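PDB 5F9Z: aminoacyl-tRNA synthetase from Cryptosporidium parvum, which probably catalyses the ATP-dependent attachment of proline to its tRNA, and here binds the inhibitor halofuginone together with an ATP analogue. Local coordinates for residues 65-70 with 75-80; 57-62 with 147-152; 213-218 with 452-457. All coordinates share one frame; numbering follows the deposited sequence.

Contact 1: 65-70 with 75-80; sequences VFDQKI and VQNAYF
Asp67 and Asn77 reach for each other from opposite directions and meet through one hydrogen bond. Asn77 ND2 donates to Asp67 OD1 at 2.5 Å, an unusually short distance whose exact value is doubtful at this resolution. The bond is nearly straight, with an angle of 169° at the hydrogen. OD1 receives it on its syn lone pair, the one on the side of OD2, and lies almost exactly in the amide plane of Asn77. The carboxylate and amide planes are nevertheless twisted 49° apart. The Asp67 side chain leaves the helix with CG trans to the backbone N (chi1 -168°), and this carries its carboxylate across to the strand.

One turn further along, the backbones join. Val75 N donates to Ile70 O at 3.1 Å. Their side chains also cross at a slant, with Ile70 CB 3.8 Å from Val75 CB. Val75 CG2 lies 3.3 Å from Ile70 O. Ile70 CD1 turns toward Val75 CG1, 4.2 Å away.

The next shell holds the polar pair in position. Trp149 NE1 also donates to Asp67 OD1, so two N-H groups grip this oxygen. Asp67 OD2 forms a salt bridge with Lys71, and the two charges probably offset each other. Asn77 OD1 accepts from Asn147 ND2. The Asn77 amide is thus held at both ends, which fixes which way round it lies. The aliphatic pair is backed by Trp273, with Met187 also against Val75.

Helix 53-71 therefore ends in a short turn that feeds directly into strand 76-77, which runs parallel to strand 144-153. A long helix leading into a strand in this way is consistent with motif 1 of the class II aminoacyl-tRNA synthetases.

Contact 2: 57-62 with 147-152; sequences FIWETI and NQWTSI
Trp59 of helix 53-71 meets Trp149 of strand 144-153 where the probable motif 1 helix packs against the antiparallel sheet of the class II catalytic core. The touching atoms belong to the six-membered rings. Trp59 CZ2 comes to 3.6 Å from Trp149 CZ3 and 3.9 Å from Trp149 CE3. Trp59 CH2 is slightly further off, 4.1 Å from Trp149 CZ3.

Trp59 CZ2 arrives at the edge of the Trp149 ring, close to its plane. The ring centroids are 5.8 Å apart and the planes stand at 73°. Trp59 sends its ring out toward the strand because CG lies trans to the backbone N (chi1 179°). Trp149 starts out differently, with CG opposite the carbonyl carbon (chi1 -60°), and points at the helix. Ile62 adds a looser approach, its carbonyl O being 4.4 Å from Trp149 CH2.

Strand 144-153 pairs with strand 168-178, and the two are consistent with the antiparallel hairpin of class II motif 2. Just beyond the strand come Arg154 and Glu156, which line the pocket of the bound ATP analogue. The Trp59 side chain is itself about 9 Å from that ligand.

Other residues set the two indoles. Gln63 and Phe66 of helix 53-71 pack on Trp149, with its NE1 held by Asp67, and Gln172 touches it from the neighbouring strand. Trp59 rests on Ile280 and Thr277, and Ile280 also meets Ile62.

On the helix, Thr61 OG1 donates to Phe57 O at 2.9 Å. Thr61 N binds the same carbonyl oxygen from the opposite face of its plane.

Contact 3: 213-218 with 452-457; sequences SENEKF and EIKKET. With HFG (7-bromo-6-chloro-3-{3-[(2R,3S)-3-hydroxypiperidin-2-yl]-2-oxopropyl}quinazolin-4(3H)-one), chain E.
Lys454 is fully extended beyond CG, and this lets its ammonium group span the gap between helix 452-457 and the 213-218 loop. Asn215 turns its amide toward the lysine with CG trans to the backbone N (chi1 -178°). Glu216 bends at chi2 (-68°), which brings OE2 to the end of the lysine, the two side chains crossing at an angle.

The contact joins two parts of the fold. The loop belongs to the class II catalytic core, and the helix belongs to the C-terminal zinc-binding region characteristic of this type of prolyl-tRNA synthetase. Cys449, a zinc ligand, lies on helix 447-458 too. The metal site is completed by Cys444, Cys494 and Cys497.

Lys454 NZ is the meeting point. It donates to Asn215 OD1 at 2.6 Å, somewhat tilted from the carbonyl plane. Asn215 and Lys454 approach from opposite directions. NZ also makes a salt bridge with Glu216 OE2 at 2.9 Å. OE2 receives NZ on its anti lone pair, away from OE1. The other oxygen, OE1, pairs with Lys475. Glu216 thus sits between two lysines, which would favour its charged form. Lys454 CE follows its nitrogen, 3.3 Å from Asn215 OD1.

Within the loop, Lys217 NZ bridges to Glu214 OE1 at 2.8 Å. Ser213 OG is hydrogen-bonded to Glu450 and Ser476, a second tie between the loop and the C-terminal region.

The same loop runs on into the drug pocket through Phe218. This ring also meets His244, which hydrogen-bonds to halofuginone. The Phe218 ring lies along the chain linking the piperidine and quinazolinone rings of the drug. Phe218 CE1 is 3.6 Å from C1' of halofuginone, while C3' of the drug sits over one ring face, offset toward the rim, 3.6 Å from Phe218 CE2.

Contacts 1 and 2 share helix 53-71, and their centres are 10 Å apart. Their strands, 76-77 and 144-153, are neighbours: Gln76 O and Asn147 N lie 2.8 Å apart, as do Ala78 N and Asn147 O, both probable hydrogen bonds. Contact 3 is separate, with its centre 33 Å from contact 1 and 31 Å from contact 2. The bound drug lies roughly between contact 3 and the other two. The Val75 side chain of contact 1 is about 12 Å from halofuginone. In contact 2 the Trp59 side chain is about 11 Å from the drug. In contact 3, Phe218 touches it, and the Glu216 side chain is about 7 Å from the ATP analogue.

Contact 1: 65-70 with 75-80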
loop_
_atom_site.group_PDB
_atom_site.type_symbol
_atom_site.label_atom_id
_atom_site.label_comp_id
_atom_site.label_asym_id
_atom_site.label_seq_id
_atom_site.Cartn_x
_atom_site.Cartn_y
_atom_site.Cartn_z
ATOM N N VAL A 65 6.745 -4.015 10.520
ATOM C CA VAL A 65 5.899 -5.203 10.558
ATOM C C VAL A 65 6.315 -6.195 9.480
ATOM O O VAL A 65 6.405 -7.403 9.732
ATOM C CB VAL A 65 4.418 -4.807 10.428
ATOM C CG1 VAL A 65 3.546 -6.041 10.251
ATOM C CG2 VAL A 65 3.976 -4.010 11.649
ATOM N N PHE A 66 6.584 -5.708 8.267
ATOM C CA PHE A 66 6.926 -6.616 7.177
ATOM C C PHE A 66 8.315 -7.213 7.365
ATOM O O PHE A 66 8.546 -8.377 7.016
ATOM C CB PHE A 66 6.833 -5.894 5.836
ATOM C CG PHE A 66 7.096 -6.783 4.658
ATOM C CD1 PHE A 66 6.122 -7.660 4.206
ATOM C CD2 PHE A 66 8.318 -6.751 4.006
ATOM C CE1 PHE A 66 6.361 -8.486 3.126
ATOM C CE2 PHE A 66 8.562 -7.572 2.924
ATOM C CZ PHE A 66 7.582 -8.440 2.482
ATOM N N ASP A 67 9.255 -6.432 7.907
ATOM C CA ASP A 67 10.602 -6.945 8.132
ATOM C C ASP A 67 10.587 -8.112 9.112
ATOM O O ASP A 67 11.320 -9.091 8.935
ATOM C CB ASP A 67 11.514 -5.827 8.639
ATOM C CG ASP A 67 12.978 -6.207 8.612
ATOM O OD1 ASP A 67 13.615 -6.043 7.552
ATOM O OD2 ASP A 67 13.496 -6.663 9.653
ATOM N N GLN A 68 9.753 -8.027 10.151
ATOM C CA GLN A 68 9.617 -9.143 11.080
ATOM C C GLN A 68 8.952 -10.343 10.418
ATOM O O GLN A 68 9.216 -11.487 10.805
ATOM C CB GLN A 68 8.823 -8.709 12.313
ATOM N N LYS A 69 8.095 -10.105 9.422
ATOM C CA LYS A 69 7.424 -11.206 8.738
ATOM C C LYS A 69 8.404 -12.012 7.893
ATOM O O LYS A 69 8.411 -13.247 7.944
ATOM C CB LYS A 69 6.284 -10.670 7.870
ATOM C CG LYS A 69 5.110 -10.109 8.651
ATOM C CD LYS A 69 4.443 -11.178 9.499
ATOM C CE LYS A 69 3.221 -10.627 10.217
ATOM N NZ LYS A 69 2.574 -11.653 11.080
ATOM N N ILE A 70 9.239 -11.330 7.104
ATOM C CA ILE A 70 10.155 -12.047 6.222
ATOM C C ILE A 70 11.292 -12.680 7.012
ATOM O O ILE A 70 11.881 -13.673 6.572
ATOM C CB ILE A 70 10.689 -11.115 5.118
ATOM C CG1 ILE A 70 11.333 -9.870 5.727
ATOM C CG2 ILE A 70 9.572 -10.738 4.166
ATOM C CD1 ILE A 70 11.950 -8.942 4.700
ATOM N N VAL A 75 14.714 -14.625 5.627
ATOM C CA VAL A 75 15.130 -13.616 4.659
ATOM C C VAL A 75 16.058 -12.633 5.363
ATOM O O VAL A 75 15.686 -12.028 6.373
ATOM C CB VAL A 75 13.921 -12.896 4.046
ATOM C CG1 VAL A 75 14.378 -11.908 2.987
ATOM C CG2 VAL A 75 12.951 -13.903 3.457
ATOM N N GLN A 76 17.268 -12.480 4.836
ATOM C CA GLN A 76 18.275 -11.616 5.432
ATOM C C GLN A 76 18.326 -10.281 4.704
ATOM O O GLN A 76 18.177 -10.221 3.480
ATOM C CB GLN A 76 19.653 -12.279 5.401
ATOM C CG GLN A 76 19.793 -13.455 6.350
ATOM C CD GLN A 76 21.186 -14.050 6.337
ATOM O OE1 GLN A 76 21.834 -14.121 5.292
ATOM N NE2 GLN A 76 21.658 -14.476 7.503
ATOM N N ASN A 77 18.538 -9.212 5.465
ATOM C CA ASN A 77 18.628 -7.874 4.902
ATOM C C ASN A 77 20.066 -7.549 4.523
ATOM O O ASN A 77 21.008 -7.889 5.246
ATOM C CB ASN A 77 18.098 -6.831 5.887
ATOM C CG ASN A 77 16.587 -6.826 5.970
ATOM O OD1 ASN A 77 15.903 -7.347 5.088
ATOM N ND2 ASN A 77 16.053 -6.228 7.030
ATOM N N ALA A 78 20.224 -6.893 3.377
ATOM C CA ALA A 78 21.513 -6.415 2.903
ATOM C C ALA A 78 21.303 -5.043 2.279
ATOM O O ALA A 78 20.192 -4.505 2.279
ATOM C CB ALA A 78 22.139 -7.397 1.907
ATOM N N TYR A 79 22.377 -4.463 1.749
ATOM C CA TYR A 79 22.259 -3.211 1.010
ATOM C C TYR A 79 23.298 -3.189 -0.098
ATOM O O TYR A 79 24.502 -3.201 0.176
ATOM C CB TYR A 79 22.425 -1.993 1.920
ATOM C CG TYR A 79 22.216 -0.690 1.178
ATOM C CD1 TYR A 79 20.937 -0.234 0.890
ATOM C CD2 TYR A 79 23.296 0.069 0.746
ATOM C CE1 TYR A 79 20.737 0.948 0.201
ATOM C CE2 TYR A 79 23.107 1.252 0.057
ATOM C CZ TYR A 79 21.825 1.687 -0.212
ATOM O OH TYR A 79 21.629 2.865 -0.896
ATOM N N PHE A 80 22.833 -3.146 -1.324
ATOM C CA PHE A 80 23.593 -3.043 -2.554
ATOM C C PHE A 80 23.626 -1.595 -3.034
ATOM O O PHE A 80 22.722 -0.813 -2.722
ATOM C CB PHE A 80 22.982 -3.942 -3.634
ATOM C CG PHE A 80 23.159 -5.412 -3.366
ATOM C CD1 PHE A 80 22.393 -6.054 -2.406
ATOM C CD2 PHE A 80 24.090 -6.151 -4.076
ATOM C CE1 PHE A 80 22.555 -7.403 -2.157
ATOM C CE2 PHE A 80 24.255 -7.501 -3.833
ATOM C CZ PHE A 80 23.487 -8.128 -2.872
#

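Contact 2: 57-62 with 147-152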
loop_
_atom_site.group_PDB
_atom_site.type_symbol
_atom_site.label_atom_id
_atom_site.label_comp_id
_atom_site.label_asym_id
_atom_site.label_seq_id
_atom_site.Cartn_x
_atom_site.Cartn_y
_atom_site.Cartn_z
ATOM N N PHE A 57 6.053 7.885 9.497
ATOM C CA PHE A 57 5.783 6.933 10.569
ATOM C C PHE A 57 5.047 5.710 10.038
ATOM O O PHE A 57 5.337 4.577 10.441
ATOM C CB PHE A 57 4.971 7.602 11.680
ATOM C CG PHE A 57 4.537 6.659 12.774
ATOM C CD1 PHE A 57 3.360 5.931 12.661
ATOM C CD2 PHE A 57 5.300 6.510 13.920
ATOM C CE1 PHE A 57 2.962 5.065 13.661
ATOM C CE2 PHE A 57 4.904 5.648 14.926
ATOM C CZ PHE A 57 3.733 4.925 14.797
ATOM N N ILE A 58 4.085 5.922 9.138
ATOM C CA ILE A 58 3.303 4.810 8.608
ATOM C C ILE A 58 4.187 3.879 7.789
ATOM O O ILE A 58 4.024 2.654 7.828
ATOM C CB ILE A 58 2.112 5.340 7.792
ATOM C CG1 ILE A 58 1.206 6.190 8.685
ATOM C CG2 ILE A 58 1.330 4.192 7.169
ATOM C CD1 ILE A 58 -0.092 6.595 8.034
ATOM N N TRP A 59 5.148 4.437 7.049
ATOM C CA TRP A 59 6.079 3.588 6.315
ATOM C C TRP A 59 7.015 2.850 7.262
ATOM O O TRP A 59 7.340 1.678 7.034
ATOM C CB TRP A 59 6.880 4.415 5.310
ATOM C CG TRP A 59 7.861 3.587 4.543
ATOM C CD1 TRP A 59 9.222 3.631 4.636
ATOM C CD2 TRP A 59 7.556 2.569 3.583
ATOM N NE1 TRP A 59 9.784 2.712 3.783
ATOM C CE2 TRP A 59 8.782 2.046 3.125
ATOM C CE3 TRP A 59 6.366 2.054 3.061
ATOM C CZ2 TRP A 59 8.851 1.034 2.170
ATOM C CZ3 TRP A 59 6.436 1.049 2.114
ATOM C CH2 TRP A 59 7.670 0.550 1.678
ATOM N N GLU A 60 7.460 3.519 8.330
ATOM C CA GLU A 60 8.280 2.847 9.332
ATOM C C GLU A 60 7.515 1.711 9.996
ATOM O O GLU A 60 8.099 0.677 10.339
ATOM C CB GLU A 60 8.764 3.851 10.379
ATOM C CG GLU A 60 9.820 4.810 9.873
ATOM C CD GLU A 60 10.327 5.742 10.955
ATOM O OE1 GLU A 60 9.498 6.273 11.725
ATOM O OE2 GLU A 60 11.558 5.934 11.043
ATOM N N THR A 61 6.206 1.887 10.189
ATOM C CA THR A 61 5.387 0.812 10.737
ATOM C C THR A 61 5.231 -0.318 9.726
ATOM O O THR A 61 5.364 -1.498 10.075
ATOM C CB THR A 61 4.020 1.353 11.156
ATOM O OG1 THR A 61 4.199 2.447 12.063
ATOM C CG2 THR A 61 3.201 0.267 11.837
ATOM N N ILE A 62 4.949 0.027 8.468
ATOM C CA ILE A 62 4.901 -0.979 7.410
ATOM C C ILE A 62 6.237 -1.701 7.306
ATOM O O ILE A 62 6.290 -2.930 7.174
ATOM C CB ILE A 62 4.506 -0.329 6.070
ATOM C CG1 ILE A 62 3.058 0.162 6.112
ATOM C CG2 ILE A 62 4.708 -1.306 4.919
ATOM C CD1 ILE A 62 2.641 0.928 4.874
ATOM N N ASN A 147 17.005 -9.360 1.104
ATOM C CA ASN A 147 16.059 -8.261 1.010
ATOM C C ASN A 147 16.795 -6.963 1.297
ATOM O O ASN A 147 17.770 -6.945 2.052
ATOM C CB ASN A 147 14.895 -8.440 1.993
ATOM C CG ASN A 147 13.878 -7.327 1.897
ATOM O OD1 ASN A 147 13.083 -7.286 0.962
ATOM N ND2 ASN A 147 13.897 -6.417 2.866
ATOM N N GLN A 148 16.339 -5.873 0.687
ATOM C CA GLN A 148 16.923 -4.573 0.979
ATOM C C GLN A 148 15.850 -3.496 0.958
ATOM O O GLN A 148 14.991 -3.472 0.071
ATOM C CB GLN A 148 18.060 -4.222 0.002
ATOM C CG GLN A 148 17.652 -3.918 -1.425
ATOM C CD GLN A 148 18.822 -3.419 -2.258
ATOM O OE1 GLN A 148 19.970 -3.441 -1.812
ATOM N NE2 GLN A 148 18.535 -2.963 -3.473
ATOM N N TRP A 149 15.898 -2.622 1.959
ATOM C CA TRP A 149 15.064 -1.431 2.019
ATOM C C TRP A 149 15.871 -0.261 1.476
ATOM O O TRP A 149 16.931 0.069 2.019
ATOM C CB TRP A 149 14.607 -1.152 3.451
ATOM C CG TRP A 149 13.803 -2.261 4.052
ATOM C CD1 TRP A 149 14.280 -3.366 4.696
ATOM C CD2 TRP A 149 12.374 -2.372 4.070
ATOM N NE1 TRP A 149 13.238 -4.158 5.113
ATOM C CE2 TRP A 149 12.058 -3.571 4.742
ATOM C CE3 TRP A 149 11.333 -1.575 3.585
ATOM C CZ2 TRP A 149 10.744 -3.991 4.938
ATOM C CZ3 TRP A 149 10.029 -1.993 3.783
ATOM C CH2 TRP A 149 9.747 -3.192 4.450
ATOM N N THR A 150 15.380 0.354 0.407
ATOM C CA THR A 150 16.106 1.442 -0.233
ATOM C C THR A 150 15.129 2.264 -1.059
ATOM O O THR A 150 13.973 1.883 -1.256
ATOM C CB THR A 150 17.245 0.914 -1.112
ATOM O OG1 THR A 150 16.715 0.019 -2.098
ATOM N N SER A 151 15.613 3.404 -1.536
ATOM C CA SER A 151 14.846 4.236 -2.446
ATOM C C SER A 151 15.106 3.807 -3.885
ATOM O O SER A 151 16.143 3.226 -4.213
ATOM C CB SER A 151 15.198 5.713 -2.270
ATOM O OG SER A 151 16.485 5.994 -2.791
ATOM N N ILE A 152 14.137 4.096 -4.747
ATOM C CA ILE A 152 14.222 3.791 -6.167
ATOM C C ILE A 152 13.914 5.061 -6.944
ATOM O O ILE A 152 13.020 5.826 -6.566
ATOM C CB ILE A 152 13.252 2.660 -6.565
ATOM C CG1 ILE A 152 13.617 1.362 -5.845
ATOM C CG2 ILE A 152 13.254 2.451 -8.069
ATOM C CD1 ILE A 152 14.932 0.761 -6.293
#

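Contact 3: 213-218 with 452-457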
loop_
_atom_site.group_PDB
_atom_site.type_symbol
_atom_site.label_atom_id
_atom_site.label_comp_id
_atom_site.label_asym_id
_atom_site.label_seq_id
_atom_site.Cartn_x
_atom_site.Cartn_y
_atom_site.Cartn_z
ATOM N N SER A 213 -1.915 -11.991 -15.947
ATOM C CA SER A 213 -1.980 -12.667 -17.230
ATOM C C SER A 213 -0.595 -12.695 -17.877
ATOM O O SER A 213 0.349 -12.041 -17.424
ATOM C CB SER A 213 -2.987 -11.977 -18.149
ATOM O OG SER A 213 -2.624 -10.627 -18.379
ATOM N N GLU A 214 -0.480 -13.473 -18.955
ATOM C CA GLU A 214 0.794 -13.557 -19.662
ATOM C C GLU A 214 1.178 -12.212 -20.265
ATOM O O GLU A 214 2.362 -11.860 -20.316
ATOM C CB GLU A 214 0.723 -14.634 -20.745
ATOM C CG GLU A 214 0.460 -16.034 -20.215
ATOM C CD GLU A 214 1.606 -16.569 -19.376
ATOM O OE1 GLU A 214 2.750 -16.098 -19.552
ATOM O OE2 GLU A 214 1.362 -17.462 -18.537
ATOM N N ASN A 215 0.188 -11.443 -20.720
ATOM C CA ASN A 215 0.452 -10.129 -21.289
ATOM C C ASN A 215 0.763 -9.083 -20.226
ATOM O O ASN A 215 1.376 -8.058 -20.544
ATOM C CB ASN A 215 -0.744 -9.679 -22.135
ATOM C CG ASN A 215 -0.517 -8.339 -22.806
ATOM O OD1 ASN A 215 -1.278 -7.392 -22.599
ATOM N ND2 ASN A 215 0.537 -8.247 -23.607
ATOM N N GLU A 216 0.374 -9.324 -18.973
ATOM C CA GLU A 216 0.570 -8.361 -17.899
ATOM C C GLU A 216 1.652 -8.756 -16.904
ATOM O O GLU A 216 2.004 -7.937 -16.047
ATOM C CB GLU A 216 -0.748 -8.139 -17.141
ATOM C CG GLU A 216 -1.673 -7.136 -17.803
ATOM C CD GLU A 216 -1.121 -5.726 -17.752
ATOM O OE1 GLU A 216 -0.799 -5.254 -16.643
ATOM O OE2 GLU A 216 -0.997 -5.096 -18.823
ATOM N N LYS A 217 2.189 -9.969 -16.988
ATOM C CA LYS A 217 3.188 -10.399 -16.024
ATOM C C LYS A 217 4.527 -9.715 -16.295
ATOM O O LYS A 217 4.740 -9.084 -17.335
ATOM C CB LYS A 217 3.359 -11.918 -16.065
ATOM C CG LYS A 217 4.165 -12.418 -17.250
ATOM C CD LYS A 217 4.343 -13.926 -17.201
ATOM C CE LYS A 217 5.242 -14.411 -18.328
ATOM N NZ LYS A 217 5.325 -15.898 -18.371
ATOM N N PHE A 218 5.430 -9.843 -15.333
ATOM C CA PHE A 218 6.798 -9.364 -15.493
ATOM C C PHE A 218 7.488 -10.179 -16.579
ATOM O O PHE A 218 7.649 -11.395 -16.415
ATOM C CB PHE A 218 7.545 -9.485 -14.165
ATOM C CG PHE A 218 8.956 -8.963 -14.198
ATOM C CD1 PHE A 218 9.315 -7.921 -15.035
ATOM C CD2 PHE A 218 9.927 -9.523 -13.382
ATOM C CE1 PHE A 218 10.615 -7.449 -15.060
ATOM C CE2 PHE A 218 11.227 -9.054 -13.402
ATOM C CZ PHE A 218 11.571 -8.015 -14.242
ATOM N N GLU A 452 -6.609 -7.432 -27.960
ATOM C CA GLU A 452 -7.797 -6.871 -28.590
ATOM C C GLU A 452 -8.763 -6.286 -27.568
ATOM O O GLU A 452 -9.469 -5.319 -27.875
ATOM C CB GLU A 452 -8.503 -7.937 -29.430
ATOM C CG GLU A 452 -7.650 -8.524 -30.548
ATOM C CD GLU A 452 -7.412 -7.552 -31.692
ATOM O OE1 GLU A 452 -8.020 -6.459 -31.693
ATOM O OE2 GLU A 452 -6.617 -7.884 -32.595
ATOM N N ILE A 453 -8.812 -6.855 -26.361
ATOM C CA ILE A 453 -9.640 -6.285 -25.301
ATOM C C ILE A 453 -9.176 -4.872 -24.975
ATOM O O ILE A 453 -9.982 -3.938 -24.883
ATOM C CB ILE A 453 -9.620 -7.189 -24.055
ATOM C CG1 ILE A 453 -10.444 -8.455 -24.297
ATOM C CG2 ILE A 453 -10.140 -6.440 -22.839
ATOM C CD1 ILE A 453 -10.260 -9.512 -23.232
ATOM N N LYS A 454 -7.864 -4.693 -24.801
ATOM C CA LYS A 454 -7.323 -3.356 -24.578
ATOM C C LYS A 454 -7.597 -2.446 -25.768
ATOM O O LYS A 454 -7.887 -1.256 -25.596
ATOM C CB LYS A 454 -5.820 -3.431 -24.307
ATOM C CG LYS A 454 -5.426 -4.225 -23.074
ATOM C CD LYS A 454 -3.911 -4.271 -22.930
ATOM C CE LYS A 454 -3.484 -5.123 -21.748
ATOM N NZ LYS A 454 -2.002 -5.158 -21.593
ATOM N N LYS A 455 -7.516 -2.989 -26.984
ATOM C CA LYS A 455 -7.712 -2.172 -28.177
ATOM C C LYS A 455 -9.173 -1.768 -28.336
ATOM O O LYS A 455 -9.477 -0.605 -28.628
ATOM C CB LYS A 455 -7.224 -2.927 -29.414
ATOM N N GLU A 456 -10.094 -2.716 -28.147
ATOM C CA GLU A 456 -11.510 -2.418 -28.337
ATOM C C GLU A 456 -12.041 -1.509 -27.234
ATOM O O GLU A 456 -12.869 -0.629 -27.496
ATOM C CB GLU A 456 -12.317 -3.715 -28.399
ATOM N N THR A 457 -11.582 -1.705 -25.996
ATOM C CA THR A 457 -12.051 -0.863 -24.901
ATOM C C THR A 457 -11.444 0.533 -24.963
ATOM O O THR A 457 -12.083 1.501 -24.536
ATOM C CB THR A 457 -11.743 -1.516 -23.554
ATOM O OG1 THR A 457 -10.354 -1.866 -23.493
ATOM C CG2 THR A 457 -12.590 -2.767 -23.360
HETATM O "O4'" HFG E . 11.302 -4.277 -10.896
HETATM C C21 HFG E . 10.655 -5.078 -11.506
HETATM C "C3'" HFG E . 10.463 -6.512 -10.962
HETATM C "C2'" HFG E . 10.777 -6.641 -9.470
HETATM N "N1'" HFG E . 12.091 -6.236 -9.201
HETATM C "C6'" HFG E . 12.265 -5.904 -7.819
HETATM C "C5'" HFG E . 11.161 -6.484 -6.933
HETATM C "C4'" HFG E . 9.862 -6.000 -7.298
HETATM C C39 HFG E . 9.757 -5.786 -8.689
HETATM O "O7'" HFG E . 8.361 -6.158 -9.165
HETATM C "C1'" HFG E . 9.953 -4.656 -12.932
HETATM N N3 HFG E . 10.584 -3.368 -13.451
HETATM C C4 HFG E . 11.894 -3.381 -13.910
HETATM O O11 HFG E . 12.546 -4.427 -13.902
HETATM C C10 HFG E . 12.459 -2.230 -14.375
HETATM C C5 HFG E . 13.815 -2.204 -14.863
HETATM C C2 HFG E . 9.887 -2.253 -13.463
HETATM N N1 HFG E . 10.408 -1.100 -13.910
HETATM C C9 HFG E . 11.695 -1.078 -14.371
HETATM C C8 HFG E . 12.243 0.125 -14.841
HETATM C C7 HFG E . 13.577 0.147 -15.317
HETATM BR BR1 HFG E . 14.335 1.827 -15.969
HETATM C C6 HFG E . 14.352 -1.024 -15.322
HETATM CL CL1 HFG E . 16.011 -0.990 -15.918
#